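Local coordinates for PrgZ (Enterococcus faecalis, PDB 4FAJ), which is a membrane-anchored, extracellular substrate-binding protein that serves as a peptide pheromone receptor and probably feeds peptide uptake, at residues F162-E170 against K178-I186. Residues are numbered along the deposited sequence; the frame is centred on the assembly and turned at random.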
loop_
_atom_site.group_PDB
_atom_site.type_symbol
_atom_site.label_atom_id
_atom_site.label_comp_id
_atom_site.label_asym_id
_atom_site.label_seq_id
_atom_site.Cartn_x
_atom_site.Cartn_y
_atom_site.Cartn_z
ATOM N N PHE A 162 10.159 10.471 -1.278
ATOM C CA PHE A 162 11.475 11.098 -1.179
ATOM C C PHE A 162 11.422 12.617 -0.992
ATOM O O PHE A 162 12.471 13.260 -0.901
ATOM C CB PHE A 162 12.312 10.730 -2.416
ATOM C CG PHE A 162 12.777 9.301 -2.412
ATOM C CD1 PHE A 162 11.900 8.276 -2.717
ATOM C CD2 PHE A 162 14.070 8.976 -2.042
ATOM C CE1 PHE A 162 12.310 6.955 -2.688
ATOM C CE2 PHE A 162 14.489 7.647 -2.008
ATOM C CZ PHE A 162 13.610 6.643 -2.330
ATOM N N SER A 163 10.210 13.174 -0.889
ATOM C CA SER A 163 10.007 14.631 -0.881
ATOM C C SER A 163 10.648 15.343 0.291
ATOM O O SER A 163 11.011 16.511 0.173
ATOM C CB SER A 163 8.513 14.971 -0.912
ATOM O OG SER A 163 7.926 14.420 -2.070
ATOM N N ALA A 164 10.809 14.644 1.411
ATOM C CA ALA A 164 11.479 15.206 2.595
ATOM C C ALA A 164 12.955 15.562 2.385
ATOM O O ALA A 164 13.490 16.434 3.071
ATOM C CB ALA A 164 11.336 14.241 3.775
ATOM N N ILE A 165 13.610 14.896 1.437
ATOM C CA ILE A 165 15.047 15.059 1.227
ATOM C C ILE A 165 15.324 16.324 0.426
ATOM O O ILE A 165 14.636 16.602 -0.554
ATOM C CB ILE A 165 15.646 13.832 0.496
ATOM C CG1 ILE A 165 15.470 12.574 1.347
ATOM C CG2 ILE A 165 17.132 14.044 0.166
ATOM C CD1 ILE A 165 15.878 11.278 0.640
ATOM N N LYS A 166 16.342 17.074 0.840
ATOM C CA LYS A 166 16.706 18.316 0.157
ATOM C C LYS A 166 16.930 18.082 -1.341
ATOM O O LYS A 166 17.553 17.093 -1.751
ATOM C CB LYS A 166 17.942 18.958 0.778
ATOM C CG LYS A 166 18.108 20.436 0.433
ATOM C CD LYS A 166 19.570 20.858 0.301
ATOM C CE LYS A 166 20.351 20.633 1.578
ATOM N NZ LYS A 166 21.689 21.303 1.578
ATOM N N ASN A 167 16.377 18.997 -2.136
ATOM C CA ASN A 167 16.444 18.982 -3.602
ATOM C C ASN A 167 15.525 17.982 -4.298
ATOM O O ASN A 167 15.407 18.023 -5.521
ATOM C CB ASN A 167 17.890 18.842 -4.107
ATOM C CG ASN A 167 18.748 20.033 -3.741
ATOM O OD1 ASN A 167 18.260 21.157 -3.679
ATOM N ND2 ASN A 167 20.030 19.796 -3.489
ATOM N N ALA A 168 14.860 17.099 -3.553
ATOM C CA ALA A 168 13.933 16.143 -4.171
ATOM C C ALA A 168 12.803 16.877 -4.905
ATOM O O ALA A 168 12.353 16.419 -5.953
ATOM C CB ALA A 168 13.359 15.186 -3.135
ATOM N N LYS A 169 12.371 18.014 -4.344
ATOM C CA LYS A 169 11.348 18.880 -4.950
ATOM C C LYS A 169 11.881 19.554 -6.217
ATOM O O LYS A 169 11.191 19.603 -7.227
ATOM C CB LYS A 169 10.865 19.951 -3.950
ATOM C CG LYS A 169 9.877 20.986 -4.541
ATOM C CD LYS A 169 9.362 22.010 -3.509
ATOM C CE LYS A 169 8.346 22.969 -4.155
ATOM N NZ LYS A 169 7.590 23.830 -3.181
ATOM N N GLU A 170 13.102 20.077 -6.150
ATOM C CA GLU A 170 13.705 20.789 -7.283
ATOM C C GLU A 170 14.053 19.841 -8.438
ATOM O O GLU A 170 14.194 20.274 -9.586
ATOM C CB GLU A 170 14.954 21.548 -6.833
ATOM C CG GLU A 170 14.662 22.818 -6.013
ATOM C CD GLU A 170 14.226 22.553 -4.570
ATOM O OE1 GLU A 170 14.033 21.376 -4.184
ATOM O OE2 GLU A 170 14.066 23.542 -3.824
ATOM N N LYS A 178 19.363 14.957 -11.001
ATOM C CA LYS A 178 19.225 13.963 -9.931
ATOM C C LYS A 178 20.457 13.861 -9.014
ATOM O O LYS A 178 20.337 13.446 -7.858
ATOM C CB LYS A 178 18.888 12.582 -10.512
ATOM C CG LYS A 178 20.096 11.807 -11.034
ATOM C CD LYS A 178 19.712 10.563 -11.816
ATOM C CE LYS A 178 20.954 9.726 -12.131
ATOM N NZ LYS A 178 20.885 9.088 -13.469
ATOM N N ASP A 179 21.635 14.236 -9.516
ATOM C CA ASP A 179 22.858 14.201 -8.696
ATOM C C ASP A 179 22.849 15.228 -7.555
ATOM O O ASP A 179 23.688 15.163 -6.660
ATOM C CB ASP A 179 24.109 14.396 -9.561
ATOM C CG ASP A 179 24.151 15.754 -10.237
ATOM O OD1 ASP A 179 23.163 16.129 -10.899
ATOM O OD2 ASP A 179 25.174 16.450 -10.119
ATOM N N THR A 180 21.909 16.173 -7.594
ATOM C CA THR A 180 21.761 17.169 -6.536
ATOM C C THR A 180 21.005 16.633 -5.308
ATOM O O THR A 180 20.949 17.311 -4.290
ATOM C CB THR A 180 21.063 18.466 -7.054
ATOM O OG1 THR A 180 19.712 18.178 -7.425
ATOM C CG2 THR A 180 21.809 19.050 -8.266
ATOM N N LEU A 181 20.416 15.440 -5.397
ATOM C CA LEU A 181 19.712 14.854 -4.236
ATOM C C LEU A 181 20.667 14.847 -3.034
ATOM O O LEU A 181 21.805 14.396 -3.150
ATOM C CB LEU A 181 19.212 13.442 -4.549
ATOM C CG LEU A 181 18.244 12.806 -3.545
ATOM C CD1 LEU A 181 16.905 13.538 -3.511
ATOM C CD2 LEU A 181 18.028 11.330 -3.862
ATOM N N ALA A 182 20.220 15.377 -1.897
ATOM C CA ALA A 182 21.106 15.590 -0.750
ATOM C C ALA A 182 21.332 14.292 0.022
ATOM O O ALA A 182 20.950 14.166 1.189
ATOM C CB ALA A 182 20.556 16.688 0.169
ATOM N N VAL A 183 21.926 13.326 -0.675
ATOM C CA VAL A 183 22.343 12.057 -0.113
ATOM C C VAL A 183 23.751 11.787 -0.627
ATOM O O VAL A 183 24.003 11.917 -1.827
ATOM C CB VAL A 183 21.410 10.918 -0.558
ATOM C CG1 VAL A 183 21.897 9.586 0.014
ATOM C CG2 VAL A 183 19.966 11.211 -0.135
ATOM N N LYS A 184 24.674 11.434 0.268
ATOM C CA LYS A 184 26.040 11.118 -0.153
ATOM C C LYS A 184 26.674 9.989 0.664
ATOM O O LYS A 184 26.337 9.789 1.835
ATOM C CB LYS A 184 26.920 12.368 -0.092
ATOM C CG LYS A 184 27.373 12.776 1.307
ATOM C CD LYS A 184 28.198 14.054 1.277
ATOM C CE LYS A 184 28.660 14.445 2.670
ATOM N NZ LYS A 184 29.621 15.585 2.647
ATOM N N SER A 185 27.606 9.278 0.033
ATOM C CA SER A 185 28.454 8.309 0.722
ATOM C C SER A 185 29.688 8.998 1.287
ATOM O O SER A 185 30.191 9.971 0.715
ATOM C CB SER A 185 28.890 7.193 -0.232
ATOM O OG SER A 185 29.485 7.739 -1.398
ATOM N N ILE A 186 30.153 8.499 2.428
ATOM C CA ILE A 186 31.447 8.852 2.984
ATOM C C ILE A 186 32.158 7.513 3.172
ATOM O O ILE A 186 31.795 6.728 4.048
ATOM C CB ILE A 186 31.317 9.597 4.334
ATOM C CG1 ILE A 186 30.428 10.831 4.186
ATOM C CG2 ILE A 186 32.687 10.010 4.850
ATOM C CD1 ILE A 186 29.952 11.405 5.492
#
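Asn167 and Thr180 meet through a single short bond in which a side-chain amide reads a backbone carbonyl: ND2 of Asn167 gives its hydrogen to O of Thr180 at 2.8 Å. The carbonyl oxygen lies close to the plane of the amide, while ND2 stands 35° off the plane of the carbonyl. With CG of Asn167 opposite its own carbonyl carbon (chi1 -65°), CG lies beside the backbone N and the amide extends toward Thr180, and CB also rests 3.4 Å from O of Thr180. Next to it the main chains join directly, Ala182 N donating to Lys166 O at 3.2 Å, and the methyl of Ala182 presses on CB of Lys166 at 3.5 Å.

On the buried flank, CG2 of Ile165 is the hub. It meets CD1 of Leu181 at 3.7 Å and CG2 of Val183 at 4.0 Å, while the methyl of Ala168 also touches Leu181 CD1, at 3.9 Å. The pairing illustrates how a turn can brace the loop that leads into an edge strand: a type II turn, Ile165 to Ala168, leads into helix 168-172, and an inverse gamma turn centred on Ala182 starts strand 183-186, an outermost strand of a four-stranded antiparallel sheet in this solute-binding protein of family 5.

Farther out, NE2 of Gln176 hydrogen-bonds both Asn167 OD1 and Thr180 OG1. With OD1 accepting from Gln176 and ND2 donating to Thr180 O, the flip of the Asn167 amide is probably fixed. Thr180 OG1 is also hydrogen-bonded to Ala177 O. Lys166 bends away to a salt bridge with Glu194, whose backbone pairs with both Lys166 and Ala182.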